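Local atomic coordinates of putative endonuclease/exonuclease/phosphatase family protein (Bacteroides vulgatus ATCC 8482, PDB entry 3G6S), a protein that probably acts as a hydrolase of the endonuclease/exonuclease/phosphatase family, cleaving phosphodiester bonds in nucleic acids. Residues N21-R26 / H49-D54; N10-Y13 / Q17-L20; Q32-H37 / P60-I65; C220-F225 / N252-D257. All blocks are in the same frame, centred on the assembly; numbering follows the deposited sequence.

Interaction 1: N21-R26 / H49-D54; sequences NNWQYR and HNQFQD
Trp23, in the loop between strand 2-10 and helix 27-36, packs on Gln51 and Asp54 of helix 49-58. The indole carries the contact. Trp23 NE1 donates to Asp54 OD2 over 2.8 Å, and the bond is nearly straight at 166°. It uses the anti lone pair of OD2, on the side away from the other oxygen. The ring and the carboxylate are nearly coplanar, 8° apart, so the acid meets the indole at its edge. Gln51 comes over a face instead. Its CG sits 3.7 Å from the centroid of the five-membered ring of Trp23, almost on the ring normal, as a CH-pi contact. Trp23 has CG anti to its N (chi1 169°), which sends the ring out to the helix. Water 1 joins Gln24 NE2 to Asp54 OD2, so that oxygen receives two donors. Behind the indole, the Arg26 guanidinium lies with one face against Trp23 CA. Its NE bonds to Asn21 O, and its terminal nitrogens bond to Ile11 O, Arg12 O and Leu248 O. Val30 of helix 27-36 also touches Trp23. This is loop-to-helix packing on the helical layer of a DNase I-like alpha/beta sandwich.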
loop_
_atom_site.group_PDB
_atom_site.type_symbol
_atom_site.label_atom_id
_atom_site.label_comp_id
_atom_site.label_asym_id
_atom_site.label_seq_id
_atom_site.Cartn_x
_atom_site.Cartn_y
_atom_site.Cartn_z
ATOM N N ASN A 21 5.297 -15.312 15.882
ATOM C CA ASN A 21 4.846 -14.153 15.120
ATOM C C ASN A 21 4.613 -14.564 13.673
ATOM O O ASN A 21 4.314 -13.723 12.822
ATOM C CB ASN A 21 5.872 -13.020 15.155
ATOM C CG ASN A 21 5.861 -12.270 16.466
ATOM O OD1 ASN A 21 4.798 -12.025 17.042
ATOM N ND2 ASN A 21 7.039 -11.874 16.935
ATOM N N ASN A 22 4.754 -15.862 13.397
ATOM C CA ASN A 22 4.557 -16.382 12.050
ATOM C C ASN A 22 3.175 -16.045 11.511
ATOM O O ASN A 22 2.215 -15.893 12.267
ATOM C CB ASN A 22 4.749 -17.902 12.012
ATOM C CG ASN A 22 4.541 -18.475 10.617
ATOM O OD1 ASN A 22 5.279 -18.152 9.680
ATOM N ND2 ASN A 22 3.530 -19.319 10.470
ATOM N N TRP A 23 3.092 -15.945 10.190
ATOM C CA TRP A 23 1.853 -15.627 9.504
ATOM C C TRP A 23 0.676 -16.510 9.914
ATOM O O TRP A 23 -0.477 -16.065 9.915
ATOM C CB TRP A 23 2.063 -15.722 7.992
ATOM C CG TRP A 23 0.802 -15.666 7.216
ATOM C CD1 TRP A 23 0.184 -16.699 6.591
ATOM C CD2 TRP A 23 -0.021 -14.512 7.004
ATOM N NE1 TRP A 23 -0.979 -16.266 5.997
ATOM C CE2 TRP A 23 -1.128 -14.928 6.237
ATOM C CE3 TRP A 23 0.071 -13.170 7.391
ATOM C CZ2 TRP A 23 -2.141 -14.043 5.844
ATOM C CZ3 TRP A 23 -0.937 -12.288 6.999
ATOM C CH2 TRP A 23 -2.028 -12.732 6.233
ATOM N N GLN A 24 0.958 -17.759 10.263
ATOM C CA GLN A 24 -0.109 -18.670 10.662
ATOM C C GLN A 24 -0.861 -18.178 11.902
ATOM O O GLN A 24 -2.061 -18.419 12.033
ATOM C CB GLN A 24 0.454 -20.075 10.909
ATOM C CG GLN A 24 1.075 -20.734 9.668
ATOM C CD GLN A 24 0.147 -20.719 8.453
ATOM O OE1 GLN A 24 -1.025 -21.093 8.547
ATOM N NE2 GLN A 24 0.675 -20.300 7.304
ATOM N N TYR A 25 -0.169 -17.475 12.797
ATOM C CA TYR A 25 -0.797 -16.973 14.018
ATOM C C TYR A 25 -1.376 -15.566 13.865
ATOM O O TYR A 25 -1.939 -15.016 14.809
ATOM C CB TYR A 25 0.215 -16.975 15.176
ATOM C CG TYR A 25 0.940 -18.289 15.362
ATOM C CD1 TYR A 25 0.238 -19.463 15.636
ATOM C CD2 TYR A 25 2.325 -18.365 15.220
ATOM C CE1 TYR A 25 0.897 -20.689 15.758
ATOM C CE2 TYR A 25 2.995 -19.583 15.340
ATOM C CZ TYR A 25 2.277 -20.741 15.605
ATOM O OH TYR A 25 2.932 -21.951 15.681
ATOM N N ARG A 26 -1.254 -14.992 12.672
ATOM C CA ARG A 26 -1.746 -13.645 12.434
ATOM C C ARG A 26 -2.833 -13.596 11.374
ATOM O O ARG A 26 -3.598 -12.630 11.309
ATOM C CB ARG A 26 -0.571 -12.750 12.042
ATOM C CG ARG A 26 0.533 -12.792 13.085
ATOM C CD ARG A 26 1.660 -11.811 12.816
ATOM N NE ARG A 26 2.580 -12.244 11.761
ATOM C CZ ARG A 26 2.455 -11.933 10.475
ATOM N NH1 ARG A 26 1.436 -11.185 10.064
ATOM N NH2 ARG A 26 3.370 -12.339 9.606
ATOM N N HIS A 49 2.530 -15.832 -2.073
ATOM C CA HIS A 49 1.408 -16.522 -2.690
ATOM C C HIS A 49 0.472 -17.274 -1.737
ATOM O O HIS A 49 -0.752 -17.216 -1.884
ATOM C CB HIS A 49 1.890 -17.478 -3.778
ATOM C CG HIS A 49 0.766 -18.146 -4.497
ATOM N ND1 HIS A 49 0.141 -19.271 -4.006
ATOM C CD2 HIS A 49 0.081 -17.786 -5.607
ATOM C CE1 HIS A 49 -0.885 -19.574 -4.783
ATOM N NE2 HIS A 49 -0.944 -18.689 -5.760
ATOM N N ASN A 50 1.027 -17.977 -0.762
ATOM C CA ASN A 50 0.171 -18.692 0.164
ATOM C C ASN A 50 -0.590 -17.681 1.010
ATOM O O ASN A 50 -1.749 -17.909 1.349
ATOM C CB ASN A 50 1.007 -19.610 1.043
ATOM C CG ASN A 50 2.015 -18.858 1.854
ATOM O OD1 ASN A 50 1.704 -18.357 2.934
ATOM N ND2 ASN A 50 3.239 -18.758 1.339
ATOM N N GLN A 51 0.054 -16.558 1.336
ATOM C CA GLN A 51 -0.597 -15.516 2.138
ATOM C C GLN A 51 -1.670 -14.813 1.297
ATOM O O GLN A 51 -2.726 -14.430 1.805
ATOM C CB GLN A 51 0.408 -14.470 2.625
ATOM C CG GLN A 51 1.566 -15.027 3.413
ATOM C CD GLN A 51 2.527 -13.955 3.859
ATOM O OE1 GLN A 51 2.358 -13.363 4.919
ATOM N NE2 GLN A 51 3.534 -13.681 3.039
ATOM N N PHE A 52 -1.395 -14.638 0.012
ATOM C CA PHE A 52 -2.362 -14.012 -0.859
ATOM C C PHE A 52 -3.611 -14.885 -0.853
ATOM O O PHE A 52 -4.727 -14.382 -0.729
ATOM C CB PHE A 52 -1.806 -13.914 -2.267
ATOM C CG PHE A 52 -2.723 -13.227 -3.225
ATOM C CD1 PHE A 52 -2.868 -11.845 -3.198
ATOM C CD2 PHE A 52 -3.438 -13.956 -4.161
ATOM C CE1 PHE A 52 -3.713 -11.196 -4.100
ATOM C CE2 PHE A 52 -4.285 -13.319 -5.064
ATOM C CZ PHE A 52 -4.421 -11.933 -5.034
ATOM N N GLN A 53 -3.419 -16.197 -0.978
ATOM C CA GLN A 53 -4.544 -17.138 -0.984
ATOM C C GLN A 53 -5.326 -17.129 0.331
ATOM O O GLN A 53 -6.547 -17.275 0.327
ATOM C CB GLN A 53 -4.060 -18.565 -1.276
ATOM C CG GLN A 53 -3.704 -18.824 -2.738
ATOM C CD GLN A 53 -4.866 -18.524 -3.694
ATOM O OE1 GLN A 53 -5.189 -17.359 -3.960
ATOM N NE2 GLN A 53 -5.500 -19.577 -4.208
ATOM N N ASP A 54 -4.631 -16.970 1.456
ATOM C CA ASP A 54 -5.319 -16.936 2.737
ATOM C C ASP A 54 -6.196 -15.697 2.818
ATOM O O ASP A 54 -7.299 -15.746 3.363
ATOM C CB ASP A 54 -4.333 -16.921 3.905
ATOM C CG ASP A 54 -3.534 -18.195 4.007
ATOM O OD1 ASP A 54 -4.045 -19.262 3.590
ATOM O OD2 ASP A 54 -2.394 -18.133 4.518
HETATM O O HOH W 1 -0.291 -20.040 4.540
#

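Interaction 2: N10-Y13 / Q17-L20; sequences NIRY and QDSL
Asp18 meets the NE and NH2 edge of the Arg12 guanidinium in a salt bridge across a short loop. The firmer half is Arg12 NE to Asp18 OD1, 3.2 Å at 159°. It uses the syn lone pair of OD1, close to the guanidinium plane. The second half is weak: Arg12 NH2 reaches Asp18 OD2 over 3.3 Å at only 129°. The two flat groups are turned 41° against each other, so the pair is not a flat bidentate one. The packed side of Arg12 is formed by Tyr13. Tyr13 CE2 stands 3.7 Å above the centre of the guanidinium. The chain bends at chi2 (66°), which brings a face of the guanidinium against that ring. The loop starts in an Asx turn, with Asn10 OD1 accepting from Arg12 N at 2.9 Å. Asn10 ND2 bonds to Glu46 and Asp172, in the region where DNase I-like nucleases have their active site. An alanine in place of Arg12 is likely to leave Asp18 without its ion partner and to take away the group packed against the Tyr13 ring. The other side of the contact is looser and wet. Tyr13 O and Asp18 OD1, both acceptors, stand 4.1 Å apart, and water 2 donates to both, 2.7 Å from Asp18 OD1.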
loop_
_atom_site.group_PDB
_atom_site.type_symbol
_atom_site.label_atom_id
_atom_site.label_comp_id
_atom_site.label_asym_id
_atom_site.label_seq_id
_atom_site.Cartn_x
_atom_site.Cartn_y
_atom_site.Cartn_z
ATOM N N ASN A 10 1.587 -3.429 5.458
ATOM C CA ASN A 10 2.641 -4.416 5.210
ATOM C C ASN A 10 2.313 -5.546 6.188
ATOM O O ASN A 10 2.310 -5.341 7.400
ATOM C CB ASN A 10 4.021 -3.821 5.543
ATOM C CG ASN A 10 5.177 -4.760 5.174
ATOM O OD1 ASN A 10 5.079 -5.983 5.311
ATOM N ND2 ASN A 10 6.285 -4.181 4.733
ATOM N N ILE A 11 2.044 -6.738 5.673
ATOM C CA ILE A 11 1.683 -7.839 6.544
ATOM C C ILE A 11 2.831 -8.731 7.006
ATOM O O ILE A 11 2.608 -9.668 7.767
ATOM C CB ILE A 11 0.621 -8.719 5.879
ATOM C CG1 ILE A 11 1.184 -9.366 4.622
ATOM C CG2 ILE A 11 -0.585 -7.870 5.502
ATOM C CD1 ILE A 11 0.249 -10.365 4.010
ATOM N N ARG A 12 4.053 -8.439 6.564
ATOM C CA ARG A 12 5.225 -9.247 6.926
ATOM C C ARG A 12 5.113 -10.623 6.273
ATOM O O ARG A 12 4.291 -11.441 6.681
ATOM C CB ARG A 12 5.315 -9.411 8.445
ATOM C CG ARG A 12 6.370 -10.402 8.887
ATOM C CD ARG A 12 7.768 -9.928 8.572
ATOM N NE ARG A 12 8.731 -10.996 8.814
ATOM C CZ ARG A 12 10.046 -10.883 8.656
ATOM N NH1 ARG A 12 10.578 -9.738 8.253
ATOM N NH2 ARG A 12 10.832 -11.924 8.894
ATOM N N TYR A 13 5.944 -10.885 5.271
ATOM C CA TYR A 13 5.887 -12.163 4.575
ATOM C C TYR A 13 5.977 -13.360 5.522
ATOM O O TYR A 13 6.558 -13.271 6.607
ATOM C CB TYR A 13 6.990 -12.242 3.510
ATOM C CG TYR A 13 8.371 -12.464 4.065
ATOM C CD1 TYR A 13 8.859 -13.753 4.275
ATOM C CD2 TYR A 13 9.193 -11.387 4.382
ATOM C CE1 TYR A 13 10.137 -13.962 4.784
ATOM C CE2 TYR A 13 10.471 -11.584 4.893
ATOM C CZ TYR A 13 10.939 -12.871 5.091
ATOM O OH TYR A 13 12.208 -13.072 5.594
ATOM N N GLN A 17 10.562 -18.853 10.727
ATOM C CA GLN A 17 11.525 -18.426 11.737
ATOM C C GLN A 17 10.919 -17.398 12.701
ATOM O O GLN A 17 11.448 -17.176 13.788
ATOM C CB GLN A 17 12.742 -17.842 11.026
ATOM C CG GLN A 17 13.909 -17.472 11.912
ATOM C CD GLN A 17 15.115 -17.038 11.084
ATOM O OE1 GLN A 17 15.044 -16.048 10.340
ATOM N NE2 GLN A 17 16.224 -17.783 11.197
ATOM N N ASP A 18 9.809 -16.776 12.304
ATOM C CA ASP A 18 9.136 -15.787 13.153
ATOM C C ASP A 18 8.485 -16.483 14.345
ATOM O O ASP A 18 7.993 -15.826 15.269
ATOM C CB ASP A 18 8.049 -15.042 12.364
ATOM C CG ASP A 18 8.614 -13.986 11.422
ATOM O OD1 ASP A 18 7.873 -13.549 10.515
ATOM O OD2 ASP A 18 9.783 -13.581 11.598
ATOM N N SER A 19 8.483 -17.813 14.310
ATOM C CA SER A 19 7.885 -18.632 15.360
ATOM C C SER A 19 6.488 -18.151 15.757
ATOM O O SER A 19 5.560 -18.234 14.956
ATOM C CB SER A 19 8.809 -18.707 16.590
ATOM O OG SER A 19 9.096 -17.422 17.137
ATOM N N LEU A 20 6.328 -17.638 16.972
ATOM C CA LEU A 20 5.007 -17.182 17.413
ATOM C C LEU A 20 4.461 -15.955 16.691
ATOM O O LEU A 20 3.296 -15.591 16.869
ATOM C CB LEU A 20 4.999 -16.943 18.925
ATOM C CG LEU A 20 4.500 -18.128 19.766
ATOM C CD1 LEU A 20 5.262 -19.405 19.419
ATOM C CD2 LEU A 20 4.660 -17.787 21.239
HETATM O O HOH W 2 5.667 -13.970 9.099
#

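Interaction 3: Q32-H37 / P60-I65; sequences QFIKDH and PEYDGI
Pro60 comes first, where its CD lies 4.3 Å from Lys35 NZ of helix 27-36. This is a loose contact. The ammonium group has a weak hydrogen bond to Gly58 O, two residues before the proline. Glu61 follows and does not touch the helix. Its OE1 is 6.0 Å from Lys35 NZ, so any attraction between these opposite charges is probably long-range. Tyr62 makes the main contact. Its CG is anti to its own carbonyl carbon (chi1 -67°), and the ring extends to the helix. The phenol end meets the CG2 branch of Ile34, with CG2 3.7 Å from OH and 3.8 Å from CZ of Tyr62. The methyl approaches obliquely. In Ile34 it is CG2 that stands anti to the backbone N, while CG1 is anti to the carbonyl carbon. Tyr62 OH is not left to the isoleucine alone, since it bonds to Leu39 O just past the helix. Beyond Tyr62 the chain runs away along strand 62-65, an outermost strand of the seven-stranded sheet. Between the two segments a methyl packs by the phenol end, and no bond joins them, so the contact is largely apolar. The bond to Leu39 O satisfies the buried hydroxyl and fixes where the ring end lies, so a polar link to the main chain holds the apolar packing in place.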
loop_
_atom_site.group_PDB
_atom_site.type_symbol
_atom_site.label_atom_id
_atom_site.label_comp_id
_atom_site.label_asym_id
_atom_site.label_seq_id
_atom_site.Cartn_x
_atom_site.Cartn_y
_atom_site.Cartn_z
ATOM N N GLN A 32 -9.710 -10.257 10.185
ATOM C CA GLN A 32 -10.708 -9.690 11.072
ATOM C C GLN A 32 -10.607 -8.175 11.122
ATOM O O GLN A 32 -11.613 -7.476 11.041
ATOM C CB GLN A 32 -10.570 -10.282 12.481
ATOM C CG GLN A 32 -11.859 -10.201 13.294
ATOM C CD GLN A 32 -13.046 -10.828 12.557
ATOM O OE1 GLN A 32 -13.031 -12.022 12.226
ATOM N NE2 GLN A 32 -14.075 -10.023 12.290
ATOM N N PHE A 33 -9.389 -7.667 11.251
ATOM C CA PHE A 33 -9.168 -6.221 11.307
ATOM C C PHE A 33 -9.793 -5.549 10.075
ATOM O O PHE A 33 -10.536 -4.570 10.192
ATOM C CB PHE A 33 -7.665 -5.937 11.352
ATOM C CG PHE A 33 -7.328 -4.488 11.462
ATOM C CD1 PHE A 33 -7.256 -3.871 12.700
ATOM C CD2 PHE A 33 -7.077 -3.735 10.320
ATOM C CE1 PHE A 33 -6.934 -2.521 12.802
ATOM C CE2 PHE A 33 -6.754 -2.383 10.410
ATOM C CZ PHE A 33 -6.683 -1.775 11.655
ATOM N N ILE A 34 -9.494 -6.099 8.900
ATOM C CA ILE A 34 -10.013 -5.585 7.637
ATOM C C ILE A 34 -11.539 -5.532 7.614
ATOM O O ILE A 34 -12.117 -4.479 7.333
ATOM C CB ILE A 34 -9.506 -6.442 6.456
ATOM C CG1 ILE A 34 -7.973 -6.374 6.402
ATOM C CG2 ILE A 34 -10.113 -5.955 5.143
ATOM C CD1 ILE A 34 -7.346 -7.263 5.336
ATOM N N LYS A 35 -12.200 -6.651 7.906
ATOM C CA LYS A 35 -13.665 -6.657 7.912
ATOM C C LYS A 35 -14.233 -5.761 9.015
ATOM O O LYS A 35 -15.218 -5.068 8.794
ATOM C CB LYS A 35 -14.211 -8.086 8.077
ATOM C CG LYS A 35 -14.012 -8.990 6.864
ATOM C CD LYS A 35 -13.003 -10.108 7.138
ATOM C CE LYS A 35 -13.638 -11.295 7.851
ATOM N NZ LYS A 35 -14.723 -11.914 7.031
ATOM N N ASP A 36 -13.614 -5.778 10.195
ATOM C CA ASP A 36 -14.071 -4.962 11.324
ATOM C C ASP A 36 -14.064 -3.466 10.989
ATOM O O ASP A 36 -15.058 -2.764 11.213
ATOM C CB ASP A 36 -13.181 -5.168 12.555
ATOM C CG ASP A 36 -13.501 -6.448 13.317
ATOM O OD1 ASP A 36 -14.314 -7.283 12.830
ATOM O OD2 ASP A 36 -12.923 -6.620 14.416
ATOM N N HIS A 37 -12.935 -2.971 10.481
ATOM C CA HIS A 37 -12.825 -1.562 10.142
ATOM C C HIS A 37 -13.458 -1.246 8.802
ATOM O O HIS A 37 -13.400 -0.111 8.334
ATOM C CB HIS A 37 -11.363 -1.130 10.155
ATOM C CG HIS A 37 -10.785 -1.025 11.532
ATOM N ND1 HIS A 37 -10.490 -2.129 12.299
ATOM C CD2 HIS A 37 -10.493 0.055 12.294
ATOM C CE1 HIS A 37 -10.041 -1.735 13.479
ATOM N NE2 HIS A 37 -10.035 -0.416 13.501
ATOM N N PRO A 60 -13.867 -13.142 1.880
ATOM C CA PRO A 60 -14.744 -13.546 0.780
ATOM C C PRO A 60 -15.459 -12.398 0.064
ATOM O O PRO A 60 -15.770 -12.505 -1.126
ATOM C CB PRO A 60 -15.710 -14.510 1.458
ATOM C CG PRO A 60 -15.795 -13.983 2.843
ATOM C CD PRO A 60 -14.348 -13.689 3.162
ATOM N N GLU A 61 -15.720 -11.306 0.781
ATOM C CA GLU A 61 -16.409 -10.159 0.192
ATOM C C GLU A 61 -15.495 -9.240 -0.599
ATOM O O GLU A 61 -15.927 -8.203 -1.114
ATOM C CB GLU A 61 -17.103 -9.350 1.272
ATOM C CG GLU A 61 -18.566 -9.678 1.421
ATOM C CD GLU A 61 -19.215 -8.849 2.506
ATOM O OE1 GLU A 61 -18.876 -9.051 3.696
ATOM O OE2 GLU A 61 -20.054 -7.986 2.168
ATOM N N TYR A 62 -14.235 -9.636 -0.706
ATOM C CA TYR A 62 -13.241 -8.857 -1.418
ATOM C C TYR A 62 -12.661 -9.611 -2.598
ATOM O O TYR A 62 -13.084 -10.717 -2.928
ATOM C CB TYR A 62 -12.095 -8.490 -0.478
ATOM C CG TYR A 62 -12.453 -7.531 0.626
ATOM C CD1 TYR A 62 -13.281 -7.923 1.675
ATOM C CD2 TYR A 62 -11.940 -6.228 0.629
ATOM C CE1 TYR A 62 -13.596 -7.047 2.706
ATOM C CE2 TYR A 62 -12.239 -5.336 1.655
ATOM C CZ TYR A 62 -13.069 -5.752 2.694
ATOM O OH TYR A 62 -13.358 -4.884 3.723
ATOM N N ASP A 63 -11.668 -8.997 -3.225
ATOM C CA ASP A 63 -10.995 -9.599 -4.357
ATOM C C ASP A 63 -9.588 -9.027 -4.422
ATOM O O ASP A 63 -9.372 -7.868 -4.076
ATOM C CB ASP A 63 -11.761 -9.293 -5.638
ATOM C CG ASP A 63 -11.861 -10.493 -6.545
ATOM O OD1 ASP A 63 -10.803 -10.941 -7.050
ATOM O OD2 ASP A 63 -12.996 -10.990 -6.740
ATOM N N GLY A 64 -8.630 -9.840 -4.858
ATOM C CA GLY A 64 -7.259 -9.375 -4.928
ATOM C C GLY A 64 -6.750 -9.108 -6.330
ATOM O O GLY A 64 -7.274 -9.646 -7.302
ATOM N N ILE A 65 -5.722 -8.272 -6.429
ATOM C CA ILE A 65 -5.133 -7.935 -7.714
ATOM C C ILE A 65 -3.615 -7.897 -7.605
ATOM O O ILE A 65 -3.073 -7.255 -6.712
ATOM C CB ILE A 65 -5.611 -6.553 -8.201
ATOM C CG1 ILE A 65 -7.131 -6.550 -8.366
ATOM C CG2 ILE A 65 -4.933 -6.208 -9.517
ATOM C CD1 ILE A 65 -7.703 -5.205 -8.809
#

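Interaction 4: C220-F225 / N252-D257; sequences CEKIDF and NPQLAD
Lys222 and Gln254 meet through NZ and OE1, 3.4 Å apart, in a weak hydrogen bond. The two side chains cross at about a right angle. The stronger grip on the ammonium comes from its own segment: Lys222 NZ donates to Asp224 O over 2.8 Å, in the carbonyl plane. Gln254 OE1 also lies 3.3 Å from Asp224 O. Both are acceptors, so they do not bond to each other, and the shared lysine probably offsets their repulsion. Gln254 OE1 further touches Phe225 CA at 3.6 Å. Water 3 adds weak, long bonds to Lys222 NZ and Gln254 NE2. Lys222 runs out extended, with CG anti to the N (chi1 173°), and then bends at chi4 (-64°), which brings NZ back to the Asp224 carbonyl. A methionine in its place would probably leave Asp224 O and Gln254 OE1 facing each other with no donor between them.

Further out, Ile239 of strand 233-239 and Tyr196 of helix 195-198 both touch Lys222 and Gln254. The backbone of Gln254 pairs with Thr8, and that of Phe225 with Gly171. Thr208 OG1 ties the two segments together by bonding to Asp224 OD1 and Asn252 O. Strand 224-228 belongs to the six-stranded sheet, and strand 254-260 to the seven-stranded one. The contact is a polar bridge between the two facing sheets of the beta sandwich that is characteristic of the DNase I-like fold.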
loop_
_atom_site.group_PDB
_atom_site.type_symbol
_atom_site.label_atom_id
_atom_site.label_comp_id
_atom_site.label_asym_id
_atom_site.label_seq_id
_atom_site.Cartn_x
_atom_site.Cartn_y
_atom_site.Cartn_z
ATOM N N CYS A 220 10.432 4.621 17.141
ATOM C CA CYS A 220 9.797 4.083 15.946
ATOM C C CYS A 220 9.607 5.162 14.882
ATOM O O CYS A 220 9.397 6.340 15.192
ATOM C CB CYS A 220 8.450 3.463 16.298
ATOM S SG CYS A 220 8.550 1.953 17.260
ATOM N N GLU A 221 9.681 4.748 13.626
ATOM C CA GLU A 221 9.528 5.672 12.522
ATOM C C GLU A 221 8.335 5.317 11.653
ATOM O O GLU A 221 7.814 4.196 11.699
ATOM C CB GLU A 221 10.770 5.661 11.646
ATOM C CG GLU A 221 12.076 5.726 12.400
ATOM C CD GLU A 221 13.256 5.725 11.458
ATOM O OE1 GLU A 221 13.224 4.947 10.470
ATOM O OE2 GLU A 221 14.218 6.489 11.710
ATOM N N LYS A 222 7.916 6.291 10.853
ATOM C CA LYS A 222 6.804 6.119 9.930
ATOM C C LYS A 222 7.411 5.940 8.544
ATOM O O LYS A 222 8.020 6.863 8.016
ATOM C CB LYS A 222 5.902 7.356 9.954
ATOM C CG LYS A 222 4.808 7.344 8.904
ATOM C CD LYS A 222 3.767 8.406 9.201
ATOM C CE LYS A 222 2.470 8.159 8.424
ATOM N NZ LYS A 222 2.659 8.270 6.949
ATOM N N ILE A 223 7.263 4.754 7.967
ATOM C CA ILE A 223 7.814 4.489 6.647
ATOM C C ILE A 223 6.743 4.080 5.663
ATOM O O ILE A 223 7.041 3.762 4.512
ATOM C CB ILE A 223 8.881 3.389 6.684
ATOM C CG1 ILE A 223 8.272 2.086 7.197
ATOM C CG2 ILE A 223 10.030 3.831 7.583
ATOM C CD1 ILE A 223 9.266 0.955 7.317
ATOM N N ASP A 224 5.495 4.077 6.118
ATOM C CA ASP A 224 4.379 3.710 5.252
ATOM C C ASP A 224 3.541 4.948 4.999
ATOM O O ASP A 224 3.253 5.696 5.920
ATOM C CB ASP A 224 3.558 2.594 5.909
ATOM C CG ASP A 224 4.372 1.301 6.081
ATOM O OD1 ASP A 224 4.880 1.045 7.196
ATOM O OD2 ASP A 224 4.524 0.551 5.088
ATOM N N PHE A 225 3.150 5.178 3.752
ATOM C CA PHE A 225 2.374 6.376 3.444
ATOM C C PHE A 225 1.202 6.178 2.499
ATOM O O PHE A 225 1.123 5.197 1.753
ATOM C CB PHE A 225 3.274 7.453 2.820
ATOM C CG PHE A 225 4.482 7.794 3.635
ATOM C CD1 PHE A 225 4.500 8.935 4.439
ATOM C CD2 PHE A 225 5.614 6.976 3.589
ATOM C CE1 PHE A 225 5.632 9.263 5.189
ATOM C CE2 PHE A 225 6.752 7.286 4.330
ATOM C CZ PHE A 225 6.767 8.432 5.134
ATOM N N ASN A 252 2.368 -1.261 11.342
ATOM C CA ASN A 252 1.061 -0.772 11.748
ATOM C C ASN A 252 0.360 -0.274 10.481
ATOM O O ASN A 252 0.939 0.449 9.685
ATOM C CB ASN A 252 1.178 0.385 12.744
ATOM C CG ASN A 252 1.279 -0.089 14.192
ATOM O OD1 ASN A 252 0.946 -1.238 14.515
ATOM N ND2 ASN A 252 1.719 0.805 15.075
ATOM N N PRO A 253 -0.896 -0.671 10.265
ATOM C CA PRO A 253 -1.628 -0.227 9.074
ATOM C C PRO A 253 -2.003 1.248 9.198
ATOM O O PRO A 253 -2.119 1.776 10.310
ATOM C CB PRO A 253 -2.861 -1.121 9.083
ATOM C CG PRO A 253 -3.129 -1.244 10.567
ATOM C CD PRO A 253 -1.750 -1.500 11.131
ATOM N N GLN A 254 -2.184 1.915 8.062
ATOM C CA GLN A 254 -2.578 3.319 8.072
ATOM C C GLN A 254 -3.917 3.470 7.358
ATOM O O GLN A 254 -3.994 3.288 6.140
ATOM C CB GLN A 254 -1.542 4.191 7.361
ATOM C CG GLN A 254 -1.702 5.671 7.696
ATOM C CD GLN A 254 -1.084 6.616 6.667
ATOM O OE1 GLN A 254 -0.001 6.371 6.133
ATOM N NE2 GLN A 254 -1.776 7.717 6.401
ATOM N N LEU A 255 -4.973 3.794 8.101
ATOM C CA LEU A 255 -6.285 3.964 7.478
ATOM C C LEU A 255 -6.514 5.414 7.068
ATOM O O LEU A 255 -5.913 6.329 7.623
ATOM C CB LEU A 255 -7.409 3.523 8.422
ATOM C CG LEU A 255 -7.250 2.172 9.131
ATOM C CD1 LEU A 255 -8.607 1.723 9.678
ATOM C CD2 LEU A 255 -6.714 1.129 8.168
ATOM N N ALA A 256 -7.379 5.625 6.082
ATOM C CA ALA A 256 -7.667 6.976 5.626
ATOM C C ALA A 256 -9.076 7.072 5.074
ATOM O O ALA A 256 -9.434 6.354 4.139
ATOM C CB ALA A 256 -6.659 7.397 4.559
ATOM N N ASP A 257 -9.884 7.944 5.665
ATOM C CA ASP A 257 -11.236 8.124 5.170
ATOM C C ASP A 257 -11.171 9.210 4.112
ATOM O O ASP A 257 -10.909 10.375 4.406
ATOM C CB ASP A 257 -12.178 8.500 6.303
ATOM C CG ASP A 257 -12.725 7.282 7.012
ATOM O OD1 ASP A 257 -13.274 6.407 6.307
ATOM O OD2 ASP A 257 -12.606 7.184 8.256
HETATM O O HOH W 3 0.502 9.201 4.401
#

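In the fold
Interaction 4 is the most buried of the four and the one that joins the two sheets. Interaction 2 lies at the surface, in the loop after strand 2-10, and is ionic and partly water-mediated. Interactions 1 and 3 are partly buried: interaction 1 joins a loop to helix 49-58, and interaction 3 packs helix 27-36 on the edge strand 62-65. They touch where Phe52 meets Gly64. Interaction 1 mixes an indole N-H to carboxylate hydrogen bond with a CH-pi contact, while interaction 3 is largely apolar. Interactions 1 and 2 share one loop, and Arg26 ties the two ends of that loop together. Interactions 3 and 4 meet on the seven-stranded sheet, where Phe33 and His37 pack on Pro253 and Leu255.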